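Local coordinates for inactive poly [ADP-ribose] polymerase RCD1 (Arabidopsis thaliana, PDB 5NGO), which is an inactive poly(ADP-ribose) polymerase-like protein linked to plant immunity, which a downy mildew effector suppresses by binding to it, at residues 67-71 / 112-117; 109-113 / 182-186; 104-108 / 159-163; 77-83 / 170-176; 28-34 / 176-182. All coordinates share one frame; numbering follows the deposited sequence.

The five contacts are spread over the mixed sheet of the PARP domain and the loops around it. Contacts 1 and 2 share Tyr112 and Cys113, with centres about 8 Å apart, and meet again where Pro68 packs on Ser109. Cys113 also joins contact 1 to contact 5, since its sulfur lies against Phe182. Contact 5 pairs strand 28-33 with strand 174-182. Contact 4 uses the beginning of that second strand, shares Pro176, and has Val77 and Met78 packing on Phe34. Contact 3 sits on the other side of the chain's centre from contact 4, about 21 Å away between centres. Its residues 104-108 run straight on into the loop of contact 2.

Contact 1: residues 67-71 / 112-117; sequences LPAKR and YCDVDE
Arg71 forms a salt-bridge network with Asp116 and Glu117, tying the chain just after strand 62-68 in the PARP catalytic domain to the loop that leads into strand 121-129. The shorter bridge joins Arg71 NH2 to Glu117 OE1 at 3.2 Å, and the carboxylate there is turned 61° from the guanidinium plane. Asp116 OD2 lies at the guanidinium edge, near its plane, but 3.8 Å from Arg71 NE, so this second bridge is long. The Arg71 chain starts with CG opposite the backbone N (chi1 166°) and bends at chi3, which brings both nitrogens to the two acids. Asp116 has stronger partners: OD2 is hydrogen-bonded to Tyr122 OH of strand 121-129, while OD1 accepts from Asn118 N, closing an Asx turn, and from Val120 N, both in its own loop.

Further along, a water bridges the backbones, 2.6 Å from Ala69 O and 2.6 Å from Asp114 O. Beside it Lys70 CB rests against Asp114 CB at 4.1 Å, and the amine and carboxylate farther out carry opposite charges without touching. The apolar end belongs to Pro68. Cys113 SG packs against its CB at 3.8 Å, and that same Pro68 CB meets the edge of the Tyr112 ring, 4.1 Å from CD1.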
# COMPACT_ATOMS: atom_id res chain seq x y z
N LEU A 67 2.68 -1.77 -1.58
CA LEU A 67 1.84 -2.09 -2.71
C LEU A 67 2.70 -2.66 -3.84
O LEU A 67 3.56 -1.95 -4.37
CB LEU A 67 1.13 -0.80 -3.19
CG LEU A 67 0.20 -0.95 -4.40
CD1 LEU A 67 -0.96 -1.92 -4.11
CD2 LEU A 67 -0.37 0.43 -4.75
N PRO A 68 2.51 -3.92 -4.23
CA PRO A 68 3.23 -4.45 -5.39
C PRO A 68 2.89 -3.70 -6.65
O PRO A 68 1.69 -3.40 -6.88
CB PRO A 68 2.76 -5.90 -5.48
CG PRO A 68 2.17 -6.23 -4.12
CD PRO A 68 1.68 -4.96 -3.57
N ALA A 69 3.90 -3.36 -7.44
CA ALA A 69 3.68 -2.60 -8.67
C ALA A 69 4.46 -3.21 -9.82
O ALA A 69 4.96 -4.33 -9.70
CB ALA A 69 4.10 -1.15 -8.44
N LYS A 70 4.54 -2.50 -10.93
CA LYS A 70 5.37 -2.88 -12.06
C LYS A 70 5.80 -1.60 -12.74
O LYS A 70 5.14 -0.56 -12.58
CB LYS A 70 4.60 -3.79 -13.02
CG LYS A 70 3.23 -3.26 -13.39
CD LYS A 70 2.46 -4.28 -14.19
CE LYS A 70 0.95 -4.13 -14.01
NZ LYS A 70 0.21 -5.15 -14.81
N ARG A 71 6.89 -1.66 -13.51
CA ARG A 71 7.41 -0.49 -14.22
C ARG A 71 6.32 0.26 -15.03
O ARG A 71 6.22 1.48 -14.96
CB ARG A 71 8.58 -0.88 -15.13
CG ARG A 71 9.00 0.17 -16.16
CD ARG A 71 10.41 -0.08 -16.68
NE ARG A 71 10.44 -1.15 -17.70
CZ ARG A 71 9.98 -1.05 -18.95
NH1 ARG A 71 9.40 0.07 -19.40
NH2 ARG A 71 10.05 -2.11 -19.75
N TYR A 112 5.32 -11.18 -5.83
CA TYR A 112 4.18 -10.78 -6.64
C TYR A 112 4.43 -9.41 -7.36
O TYR A 112 3.58 -8.96 -8.12
CB TYR A 112 2.94 -10.83 -5.75
CG TYR A 112 1.61 -10.67 -6.44
CD1 TYR A 112 1.07 -9.41 -6.67
CD2 TYR A 112 0.88 -11.78 -6.85
CE1 TYR A 112 -0.17 -9.23 -7.29
CE2 TYR A 112 -0.37 -11.64 -7.48
CZ TYR A 112 -0.89 -10.36 -7.69
OH TYR A 112 -2.11 -10.21 -8.30
N CYS A 113 5.62 -8.83 -7.17
CA CYS A 113 6.09 -7.74 -8.00
C CYS A 113 6.69 -8.24 -9.31
O CYS A 113 7.71 -8.92 -9.29
CB CYS A 113 7.14 -6.89 -7.25
SG CYS A 113 6.58 -6.15 -5.69
N ASP A 114 6.06 -7.92 -10.43
CA ASP A 114 6.51 -8.34 -11.76
C ASP A 114 7.92 -7.89 -12.12
O ASP A 114 8.26 -6.72 -11.99
CB ASP A 114 5.57 -7.81 -12.85
CG ASP A 114 4.22 -8.54 -12.88
OD1 ASP A 114 3.83 -9.19 -11.88
OD2 ASP A 114 3.55 -8.43 -13.92
N VAL A 115 8.72 -8.84 -12.58
CA VAL A 115 10.03 -8.55 -13.18
C VAL A 115 9.86 -7.82 -14.52
O VAL A 115 9.01 -8.19 -15.31
CB VAL A 115 10.84 -9.87 -13.35
CG1 VAL A 115 11.92 -9.75 -14.39
CG2 VAL A 115 11.44 -10.29 -12.04
N ASP A 116 10.66 -6.79 -14.73
CA ASP A 116 10.73 -6.09 -16.03
C ASP A 116 11.84 -6.73 -16.89
O ASP A 116 12.43 -7.74 -16.51
CB ASP A 116 10.92 -4.57 -15.84
CG ASP A 116 12.32 -4.16 -15.35
OD1 ASP A 116 13.25 -4.99 -15.23
OD2 ASP A 116 12.50 -2.94 -15.08
N GLU A 117 12.13 -6.12 -18.04
CA GLU A 117 13.08 -6.70 -18.99
C GLU A 117 14.50 -6.94 -18.41
O GLU A 117 15.22 -7.80 -18.91
CB GLU A 117 13.15 -5.86 -20.26
CG GLU A 117 13.65 -4.44 -20.06
CD GLU A 117 13.57 -3.62 -21.33
OE1 GLU A 117 12.55 -2.90 -21.50
OE2 GLU A 117 14.52 -3.66 -22.15
O HOH W 1 7.42 -5.04 -10.17

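Contact 2: residues 109-113 / 182-186; sequences SARYC and FKLSN
Apolar side chains make most of this contact, in which Phe182 and Leu184 pack against Ala110, Arg111 and Cys113. It sits where the chain leaves strand 174-182 for its C-terminal tail and meets the turn-rich loop between strands 98-102 and 121-129. Cys113 SG comes to the edge of the Phe182 ring, 3.9 Å from CZ and 86° off the ring normal. Ala110 O reaches the same ring edge, 3.7 Å from CZ; that oxygen already accepts Cys113 N within its own loop, while Ala110 CB adds a looser contact to Phe182 CE2. A chi1 of 69° sets the Phe182 ring between its backbone N and carbonyl carbon, with the far end of the ring directed at the loop.

Leu184 works through one methyl: CD1 touches Arg111 CG at 3.7 Å and lies 4.0 Å above the guanidinium plane, over its centre. Bends at chi2 and chi3 bring the guanidinium against this methyl. Arg111 NH2 ends 2.8 Å from Ser185 O, near the guanidinium plane, yet the angle is too poor for a hydrogen bond. The Phe182 ring also meets that of Phe16, of helix 9-19. The contact includes an edge-on Cys sulfur-aromatic pair, which joins the loop to the end of strand 174-182.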
# COMPACT_ATOMS: atom_id res chain seq x y z
N SER A 109 4.69 -10.20 -0.16
CA SER A 109 4.25 -9.86 -1.52
C SER A 109 5.38 -9.48 -2.50
O SER A 109 5.11 -9.13 -3.65
CB SER A 109 3.20 -8.75 -1.45
OG SER A 109 3.70 -7.58 -0.84
N ALA A 110 6.64 -9.60 -2.06
CA ALA A 110 7.80 -9.29 -2.91
C ALA A 110 7.82 -10.07 -4.22
O ALA A 110 8.08 -9.50 -5.28
CB ALA A 110 9.09 -9.52 -2.15
N ARG A 111 7.51 -11.37 -4.16
CA ARG A 111 7.46 -12.22 -5.34
C ARG A 111 6.32 -11.90 -6.31
O ARG A 111 6.35 -12.31 -7.46
CB ARG A 111 7.42 -13.71 -4.93
CG ARG A 111 8.81 -14.22 -4.54
CD ARG A 111 9.11 -15.68 -4.97
NE ARG A 111 10.40 -15.78 -5.70
CZ ARG A 111 11.61 -15.75 -5.14
NH1 ARG A 111 11.76 -15.68 -3.82
NH2 ARG A 111 12.68 -15.83 -5.91
N TYR A 112 5.32 -11.18 -5.83
CA TYR A 112 4.18 -10.78 -6.64
C TYR A 112 4.43 -9.41 -7.36
O TYR A 112 3.58 -8.96 -8.12
CB TYR A 112 2.94 -10.83 -5.75
CG TYR A 112 1.61 -10.67 -6.44
CD1 TYR A 112 1.07 -9.41 -6.67
CD2 TYR A 112 0.88 -11.78 -6.85
CE1 TYR A 112 -0.17 -9.23 -7.29
CE2 TYR A 112 -0.37 -11.64 -7.48
CZ TYR A 112 -0.89 -10.36 -7.69
OH TYR A 112 -2.11 -10.21 -8.30
N CYS A 113 5.62 -8.83 -7.17
CA CYS A 113 6.09 -7.74 -8.00
C CYS A 113 6.69 -8.24 -9.31
O CYS A 113 7.71 -8.92 -9.29
CB CYS A 113 7.14 -6.89 -7.25
SG CYS A 113 6.58 -6.15 -5.69
N PHE A 182 14.20 -3.37 -6.71
CA PHE A 182 14.93 -4.49 -6.14
C PHE A 182 15.00 -5.73 -7.05
O PHE A 182 14.39 -5.77 -8.12
CB PHE A 182 14.34 -4.85 -4.77
CG PHE A 182 12.96 -5.47 -4.85
CD1 PHE A 182 11.84 -4.67 -5.03
CD2 PHE A 182 12.79 -6.84 -4.72
CE1 PHE A 182 10.58 -5.22 -5.09
CE2 PHE A 182 11.52 -7.40 -4.78
CZ PHE A 182 10.41 -6.59 -4.96
N LYS A 183 15.78 -6.72 -6.61
CA LYS A 183 15.83 -8.04 -7.26
C LYS A 183 15.69 -9.18 -6.25
O LYS A 183 15.96 -9.00 -5.08
CB LYS A 183 17.13 -8.25 -8.01
CG LYS A 183 17.41 -7.22 -9.08
CD LYS A 183 18.64 -7.57 -9.91
CE LYS A 183 18.38 -7.25 -11.38
NZ LYS A 183 19.60 -7.30 -12.22
N LEU A 184 15.27 -10.34 -6.75
CA LEU A 184 15.27 -11.62 -6.01
C LEU A 184 15.97 -12.72 -6.82
O LEU A 184 16.13 -12.58 -8.03
CB LEU A 184 13.85 -12.08 -5.72
CG LEU A 184 12.91 -11.13 -4.99
CD1 LEU A 184 11.50 -11.74 -4.98
CD2 LEU A 184 13.37 -10.82 -3.56
N SER A 185 16.32 -13.82 -6.17
CA SER A 185 16.95 -15.00 -6.81
C SER A 185 15.96 -16.02 -7.44
O SER A 185 14.81 -15.66 -7.79
CB SER A 185 17.85 -15.69 -5.80
OG SER A 185 17.10 -16.29 -4.76
N ASN A 186 16.38 -17.26 -7.72
CA ASN A 186 15.54 -18.20 -8.52
C ASN A 186 15.60 -19.63 -7.97
O ASN A 186 14.70 -20.44 -8.20
CB ASN A 186 15.98 -18.17 -10.01
CG ASN A 186 15.91 -16.77 -10.63
OD1 ASN A 186 14.83 -16.19 -10.78
ND2 ASN A 186 17.07 -16.23 -11.01

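Contact 3: residues 104-108 / 159-163; sequences DCPYF and SPKNY
The Phe108 ring is met obliquely by two side chains of the other segment, Lys161 and Asn162. Lys161 CD lies 3.6 Å from Phe108 CE1, with the two side chains at about a right angle. The Asn162 amide, its plane 74° from that of the ring, brings OD1 to 3.7 Å from Phe108 CE2. Tyr107 has Cys105 O over one face, 4.1 Å above the plane and offset toward the rim.

The Lys161 chain runs on past Phe108, with CE 3.5 Å from Tyr107 OH; a bend at its last torsion (chi4 67°) turns the amine aside there. Nearer the backbone, Cys105 SG packs on Lys161 CG at 3.9 Å. A water links Asp104 OD1, at 2.9 Å, to Pro160 O, at 2.6 Å, donating to both. Asp155 accepts Asn162 ND2 on OD2 and Lys161 N on OD1. This is a water-bridged contact between the loop after strand 98-102 and the loop entering strand 162-165, beside the antiparallel pairing of those strands in the PARP sheet.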
# COMPACT_ATOMS: atom_id res chain seq x y z
N ASP A 104 5.96 -4.13 8.11
CA ASP A 104 7.04 -5.05 8.49
C ASP A 104 7.00 -6.39 7.73
O ASP A 104 7.82 -7.26 8.01
CB ASP A 104 7.08 -5.24 10.01
CG ASP A 104 5.78 -5.83 10.58
OD1 ASP A 104 4.75 -5.87 9.87
OD2 ASP A 104 5.80 -6.26 11.75
N CYS A 105 6.11 -6.52 6.74
CA CYS A 105 5.86 -7.77 6.03
C CYS A 105 6.08 -7.77 4.52
O CYS A 105 5.47 -8.58 3.83
CB CYS A 105 4.39 -8.17 6.24
SG CYS A 105 4.05 -8.59 7.93
N PRO A 106 6.96 -6.91 3.99
CA PRO A 106 7.07 -6.95 2.52
C PRO A 106 7.52 -8.30 1.92
O PRO A 106 7.24 -8.54 0.74
CB PRO A 106 8.08 -5.84 2.21
CG PRO A 106 8.84 -5.64 3.47
CD PRO A 106 7.93 -5.99 4.59
N TYR A 107 8.16 -9.19 2.70
CA TYR A 107 8.46 -10.57 2.24
C TYR A 107 7.25 -11.30 1.67
O TYR A 107 7.39 -12.16 0.80
CB TYR A 107 9.09 -11.46 3.35
CG TYR A 107 8.17 -11.82 4.51
CD1 TYR A 107 7.32 -12.93 4.44
CD2 TYR A 107 8.16 -11.07 5.67
CE1 TYR A 107 6.48 -13.26 5.48
CE2 TYR A 107 7.32 -11.40 6.74
CZ TYR A 107 6.48 -12.50 6.64
OH TYR A 107 5.64 -12.84 7.67
N PHE A 108 6.07 -10.96 2.21
CA PHE A 108 4.80 -11.59 1.86
C PHE A 108 4.41 -11.38 0.39
O PHE A 108 3.83 -12.26 -0.22
CB PHE A 108 3.70 -11.02 2.77
CG PHE A 108 2.60 -11.96 3.10
CD1 PHE A 108 2.70 -12.82 4.18
CD2 PHE A 108 1.43 -11.94 2.35
CE1 PHE A 108 1.63 -13.67 4.51
CE2 PHE A 108 0.35 -12.78 2.68
CZ PHE A 108 0.46 -13.64 3.75
N SER A 159 -1.01 -8.41 14.95
CA SER A 159 0.09 -8.47 13.98
C SER A 159 -0.47 -8.44 12.55
O SER A 159 -0.56 -9.50 11.90
CB SER A 159 0.93 -9.73 14.20
OG SER A 159 1.76 -9.58 15.33
N PRO A 160 -0.84 -7.25 12.05
CA PRO A 160 -1.35 -7.17 10.67
C PRO A 160 -0.35 -7.67 9.64
O PRO A 160 0.84 -7.38 9.74
CB PRO A 160 -1.62 -5.66 10.45
CG PRO A 160 -1.78 -5.12 11.85
CD PRO A 160 -0.85 -5.94 12.72
N LYS A 161 -0.85 -8.42 8.67
CA LYS A 161 -0.10 -8.77 7.47
C LYS A 161 -0.67 -8.17 6.20
O LYS A 161 0.10 -7.83 5.31
CB LYS A 161 -0.02 -10.30 7.33
CG LYS A 161 0.95 -10.92 8.32
CD LYS A 161 1.49 -12.26 7.78
CE LYS A 161 2.30 -13.01 8.83
NZ LYS A 161 1.49 -13.48 9.99
N ASN A 162 -2.00 -8.03 6.11
CA ASN A 162 -2.66 -7.54 4.90
C ASN A 162 -3.69 -6.50 5.28
O ASN A 162 -4.46 -6.69 6.21
CB ASN A 162 -3.35 -8.69 4.16
CG ASN A 162 -2.41 -9.79 3.77
OD1 ASN A 162 -1.95 -9.85 2.63
ND2 ASN A 162 -2.10 -10.67 4.73
N TYR A 163 -3.70 -5.41 4.51
CA TYR A 163 -4.76 -4.42 4.58
C TYR A 163 -5.56 -4.49 3.29
O TYR A 163 -5.00 -4.76 2.22
CB TYR A 163 -4.19 -3.03 4.70
CG TYR A 163 -3.29 -2.78 5.90
CD1 TYR A 163 -3.73 -2.99 7.18
CD2 TYR A 163 -2.00 -2.29 5.72
CE1 TYR A 163 -2.88 -2.81 8.27
CE2 TYR A 163 -1.17 -2.05 6.78
CZ TYR A 163 -1.62 -2.30 8.07
OH TYR A 163 -0.79 -2.03 9.12
O HOH W 2 2.24 -5.74 11.28

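Contact 4: residues 77-83 / 170-176; sequences VMMQGLG and MNTHIFP
Leu82 N donates to Asn171 OD1, a weak hydrogen bond at 3.3 Å with an N-H...O angle of 160°. Just beside it Met170 SD lies 3.4 Å from Gly83 N and 3.9 Å from Leu82 CB, so the sulfur lies beside the Leu82-Gly83 peptide. Leu82 CD2 comes to 3.7 Å from Met170 O, with Ile174 CB at 4.4 Å and Pro176 CG at 4.3 Å as its looser neighbours.

These contacts pack the short, weakly bonded helix about 77-80 and the turn after it against residues 170-172 and the start of strand 174-182 in the PARP catalytic domain sheet. The Met78 methyl CE rests against the Pro176 ring, 3.6 Å from CG. Its chain is bent at chi2 (-79°) and again at chi3, which also brings CE to 4.1 Å from Phe175 CE1. Gly81, at a positive phi of 96°, turns the backbone out of the helix ahead of Leu82. Arg42 NE of helix 37-57 bonds Met78 O, and Ala39 packs on the Met78 side chain.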
# COMPACT_ATOMS: atom_id res chain seq x y z
N VAL A 77 0.32 6.39 -12.16
CA VAL A 77 -0.29 6.33 -10.81
C VAL A 77 -0.73 7.62 -10.13
O VAL A 77 -1.70 7.60 -9.50
CB VAL A 77 0.59 5.50 -9.84
CG1 VAL A 77 1.72 6.34 -9.25
CG2 VAL A 77 -0.25 4.87 -8.74
N MET A 78 -0.02 8.73 -10.34
CA MET A 78 -0.34 10.00 -9.69
C MET A 78 -1.51 10.75 -10.29
O MET A 78 -2.34 11.26 -9.54
CB MET A 78 0.90 10.91 -9.61
CG MET A 78 1.94 10.38 -8.59
SD MET A 78 1.39 10.86 -6.90
CE MET A 78 1.70 9.34 -5.99
N MET A 79 -1.58 10.85 -11.60
CA MET A 79 -2.58 11.71 -12.27
C MET A 79 -3.98 11.08 -12.35
O MET A 79 -4.97 11.75 -12.05
CB MET A 79 -2.09 12.09 -13.67
CG MET A 79 -2.81 13.28 -14.29
SD MET A 79 -1.84 14.21 -15.48
CE MET A 79 -0.96 12.96 -16.42
N GLN A 80 -4.04 9.81 -12.73
CA GLN A 80 -5.31 9.12 -12.94
C GLN A 80 -5.78 8.25 -11.76
O GLN A 80 -6.89 7.75 -11.77
CB GLN A 80 -5.25 8.30 -14.24
CG GLN A 80 -4.90 9.13 -15.46
CD GLN A 80 -4.01 8.36 -16.41
OE1 GLN A 80 -3.04 8.90 -16.95
NE2 GLN A 80 -4.36 7.10 -16.65
N GLY A 81 -4.93 8.10 -10.75
CA GLY A 81 -5.24 7.32 -9.55
C GLY A 81 -4.76 5.87 -9.49
O GLY A 81 -3.96 5.41 -10.33
N LEU A 82 -5.20 5.18 -8.45
CA LEU A 82 -4.89 3.76 -8.25
C LEU A 82 -5.79 2.85 -9.08
O LEU A 82 -5.51 1.64 -9.20
CB LEU A 82 -5.03 3.34 -6.78
CG LEU A 82 -3.93 3.62 -5.79
CD1 LEU A 82 -2.57 3.15 -6.30
CD2 LEU A 82 -3.89 5.11 -5.47
N GLY A 83 -6.86 3.40 -9.67
CA GLY A 83 -7.74 2.61 -10.51
C GLY A 83 -7.27 2.50 -11.93
O GLY A 83 -8.08 2.67 -12.84
N MET A 170 -10.10 4.13 -2.56
CA MET A 170 -8.76 3.95 -3.09
C MET A 170 -8.05 5.26 -3.40
O MET A 170 -6.84 5.36 -3.24
CB MET A 170 -8.76 3.04 -4.32
CG MET A 170 -9.11 3.70 -5.62
SD MET A 170 -8.85 2.57 -7.02
CE MET A 170 -10.17 1.38 -6.78
N ASN A 171 -8.80 6.27 -3.83
CA ASN A 171 -8.21 7.57 -4.18
C ASN A 171 -8.13 8.56 -3.03
O ASN A 171 -7.34 9.50 -3.11
CB ASN A 171 -8.95 8.18 -5.37
CG ASN A 171 -8.64 7.45 -6.67
OD1 ASN A 171 -7.55 6.93 -6.85
ND2 ASN A 171 -9.61 7.38 -7.58
N THR A 172 -8.92 8.36 -1.98
CA THR A 172 -8.90 9.22 -0.80
C THR A 172 -7.97 8.72 0.31
O THR A 172 -7.39 9.52 1.02
CB THR A 172 -10.33 9.33 -0.21
OG1 THR A 172 -10.92 8.03 -0.11
CG2 THR A 172 -11.21 10.19 -1.07
N HIS A 173 -7.83 7.41 0.43
CA HIS A 173 -7.23 6.79 1.63
C HIS A 173 -5.83 6.17 1.36
O HIS A 173 -5.27 5.56 2.27
CB HIS A 173 -8.20 5.72 2.15
CG HIS A 173 -9.42 6.27 2.82
ND1 HIS A 173 -9.40 6.53 4.16
CD2 HIS A 173 -10.69 6.53 2.41
CE1 HIS A 173 -10.59 6.98 4.55
NE2 HIS A 173 -11.39 6.97 3.50
N ILE A 174 -5.28 6.34 0.16
CA ILE A 174 -3.94 5.82 -0.16
C ILE A 174 -3.10 6.90 -0.85
O ILE A 174 -3.51 7.44 -1.86
CB ILE A 174 -4.00 4.58 -1.10
CG1 ILE A 174 -4.85 3.48 -0.47
CG2 ILE A 174 -2.57 4.06 -1.39
CD1 ILE A 174 -5.14 2.32 -1.38
N PHE A 175 -1.93 7.20 -0.29
CA PHE A 175 -0.98 8.06 -0.98
C PHE A 175 0.30 7.26 -1.29
O PHE A 175 1.06 6.96 -0.37
CB PHE A 175 -0.64 9.30 -0.16
CG PHE A 175 0.41 10.16 -0.79
CD1 PHE A 175 0.18 10.80 -1.99
CD2 PHE A 175 1.65 10.29 -0.19
CE1 PHE A 175 1.16 11.59 -2.58
CE2 PHE A 175 2.65 11.08 -0.78
CZ PHE A 175 2.41 11.72 -1.97
N PRO A 176 0.54 6.93 -2.57
CA PRO A 176 1.81 6.32 -2.98
C PRO A 176 2.94 7.29 -2.87
O PRO A 176 2.88 8.32 -3.47
CB PRO A 176 1.57 5.93 -4.46
CG PRO A 176 0.18 6.29 -4.78
CD PRO A 176 -0.34 7.19 -3.72

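Contact 5: residues 28-34 / 176-182; sequences VLDVGRF and PEFVVRF
A classic beta bulge sets Leu29 and Asp30 opposite the single residue Arg181 in the antiparallel pairing of strands 28-33 and 174-182 at the edge of the PARP sheet. Arg181 O therefore takes two donors: Leu29 N at 2.8 Å and, weakly, Asp30 N at 3.4 Å. Arg181 N gives back to Asp30 O at 2.9 Å. Next comes the regular pair, Gly32 N to Val179 O at 2.8 Å and Val179 N to Gly32 O, and then Phe34 N to Glu177 O at 3.3 Å.

Asp30 OD2 lies over a face of the Arg181 guanidinium, where no N-H points at it. Glu177 OE2 makes a salt bridge with Arg127 and also accepts from a water, which itself accepts from Arg33 NH1 at 3.3 Å. The Phe34 side chain crosses Val179 at about a right angle, CZ 3.7 Å from CG2. On one sheet face Val28 and Val31 pack on Val180. There too Arg33 CG sits over the Phe178 ring, 4.1 Å above its plane and toward the rim.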
# COMPACT_ATOMS: atom_id res chain seq x y z
N VAL A 28 18.68 -3.97 -2.98
CA VAL A 28 17.90 -2.78 -3.25
C VAL A 28 18.71 -1.91 -4.19
O VAL A 28 19.74 -1.36 -3.80
CB VAL A 28 17.58 -2.00 -1.96
CG1 VAL A 28 16.92 -0.66 -2.28
CG2 VAL A 28 16.67 -2.83 -1.07
N LEU A 29 18.23 -1.76 -5.42
CA LEU A 29 18.90 -0.94 -6.41
C LEU A 29 18.65 0.57 -6.21
O LEU A 29 19.54 1.38 -6.46
CB LEU A 29 18.44 -1.32 -7.82
CG LEU A 29 18.56 -2.78 -8.23
CD1 LEU A 29 18.38 -2.85 -9.77
CD2 LEU A 29 19.88 -3.41 -7.87
N ASP A 30 17.46 0.94 -5.75
CA ASP A 30 17.07 2.34 -5.66
C ASP A 30 15.85 2.56 -4.78
O ASP A 30 15.00 1.69 -4.67
CB ASP A 30 16.78 2.89 -7.09
CG ASP A 30 16.79 4.43 -7.14
OD1 ASP A 30 17.49 5.10 -6.34
OD2 ASP A 30 16.11 4.97 -8.03
N VAL A 31 15.80 3.72 -4.14
CA VAL A 31 14.62 4.17 -3.42
C VAL A 31 14.35 5.57 -3.94
O VAL A 31 15.21 6.46 -3.84
CB VAL A 31 14.83 4.19 -1.90
CG1 VAL A 31 13.60 4.74 -1.20
CG2 VAL A 31 15.13 2.80 -1.40
N GLY A 32 13.15 5.76 -4.49
CA GLY A 32 12.75 7.03 -5.05
C GLY A 32 11.53 7.56 -4.37
O GLY A 32 10.81 6.82 -3.77
N ARG A 33 11.28 8.85 -4.55
CA ARG A 33 10.09 9.53 -4.01
C ARG A 33 9.45 10.35 -5.11
O ARG A 33 10.18 11.00 -5.81
CB ARG A 33 10.46 10.38 -2.83
CG ARG A 33 9.28 10.99 -2.08
CD ARG A 33 9.67 11.81 -0.83
NE ARG A 33 10.55 12.91 -1.23
CZ ARG A 33 10.17 14.11 -1.70
NH1 ARG A 33 8.87 14.45 -1.82
NH2 ARG A 33 11.10 14.99 -2.05
N PHE A 34 8.13 10.23 -5.29
CA PHE A 34 7.42 10.99 -6.30
C PHE A 34 7.39 12.47 -5.97
O PHE A 34 7.01 12.81 -4.88
CB PHE A 34 5.95 10.61 -6.28
CG PHE A 34 5.66 9.19 -6.68
CD1 PHE A 34 5.63 8.83 -8.03
CD2 PHE A 34 5.37 8.21 -5.73
CE1 PHE A 34 5.33 7.53 -8.42
CE2 PHE A 34 5.10 6.90 -6.11
CZ PHE A 34 5.08 6.56 -7.46
N PRO A 176 0.54 6.93 -2.57
CA PRO A 176 1.81 6.32 -2.98
C PRO A 176 2.94 7.29 -2.87
O PRO A 176 2.88 8.32 -3.47
CB PRO A 176 1.57 5.93 -4.46
CG PRO A 176 0.18 6.29 -4.78
CD PRO A 176 -0.34 7.19 -3.72
N GLU A 177 3.95 6.96 -2.09
CA GLU A 177 4.99 7.93 -1.78
C GLU A 177 6.36 7.57 -2.26
O GLU A 177 7.09 8.43 -2.75
CB GLU A 177 5.03 8.17 -0.26
CG GLU A 177 5.82 9.42 0.12
CD GLU A 177 5.71 9.82 1.52
OE1 GLU A 177 5.25 9.01 2.35
OE2 GLU A 177 6.12 10.96 1.83
N PHE A 178 6.76 6.31 -2.11
CA PHE A 178 8.11 5.86 -2.41
C PHE A 178 8.08 4.63 -3.32
O PHE A 178 7.18 3.82 -3.20
CB PHE A 178 8.85 5.49 -1.16
CG PHE A 178 9.10 6.62 -0.19
CD1 PHE A 178 8.18 6.92 0.78
CD2 PHE A 178 10.32 7.26 -0.17
CE1 PHE A 178 8.44 7.96 1.70
CE2 PHE A 178 10.60 8.26 0.73
CZ PHE A 178 9.67 8.62 1.70
N VAL A 179 9.04 4.54 -4.24
CA VAL A 179 9.25 3.36 -5.06
C VAL A 179 10.58 2.72 -4.69
O VAL A 179 11.62 3.39 -4.69
CB VAL A 179 9.28 3.69 -6.57
CG1 VAL A 179 9.48 2.43 -7.38
CG2 VAL A 179 7.98 4.38 -6.98
N VAL A 180 10.54 1.42 -4.39
CA VAL A 180 11.74 0.65 -4.08
C VAL A 180 11.98 -0.29 -5.26
O VAL A 180 11.11 -1.11 -5.57
CB VAL A 180 11.56 -0.17 -2.78
CG1 VAL A 180 12.78 -1.07 -2.54
CG2 VAL A 180 11.37 0.76 -1.59
N ARG A 181 13.15 -0.15 -5.89
CA ARG A 181 13.58 -1.04 -6.96
C ARG A 181 14.48 -2.11 -6.38
O ARG A 181 15.44 -1.79 -5.68
CB ARG A 181 14.35 -0.26 -8.03
CG ARG A 181 13.51 0.75 -8.76
CD ARG A 181 14.29 1.50 -9.82
NE ARG A 181 13.48 2.61 -10.31
CZ ARG A 181 13.76 3.37 -11.35
NH1 ARG A 181 14.83 3.14 -12.11
NH2 ARG A 181 12.93 4.36 -11.67
N PHE A 182 14.20 -3.37 -6.71
CA PHE A 182 14.93 -4.49 -6.14
C PHE A 182 15.00 -5.73 -7.05
O PHE A 182 14.39 -5.77 -8.12
CB PHE A 182 14.34 -4.85 -4.77
CG PHE A 182 12.96 -5.47 -4.85
CD1 PHE A 182 11.84 -4.67 -5.03
CD2 PHE A 182 12.79 -6.84 -4.72
CE1 PHE A 182 10.58 -5.22 -5.09
CE2 PHE A 182 11.52 -7.40 -4.78
CZ PHE A 182 10.41 -6.59 -4.96
O HOH W 3 6.44 13.09 -0.06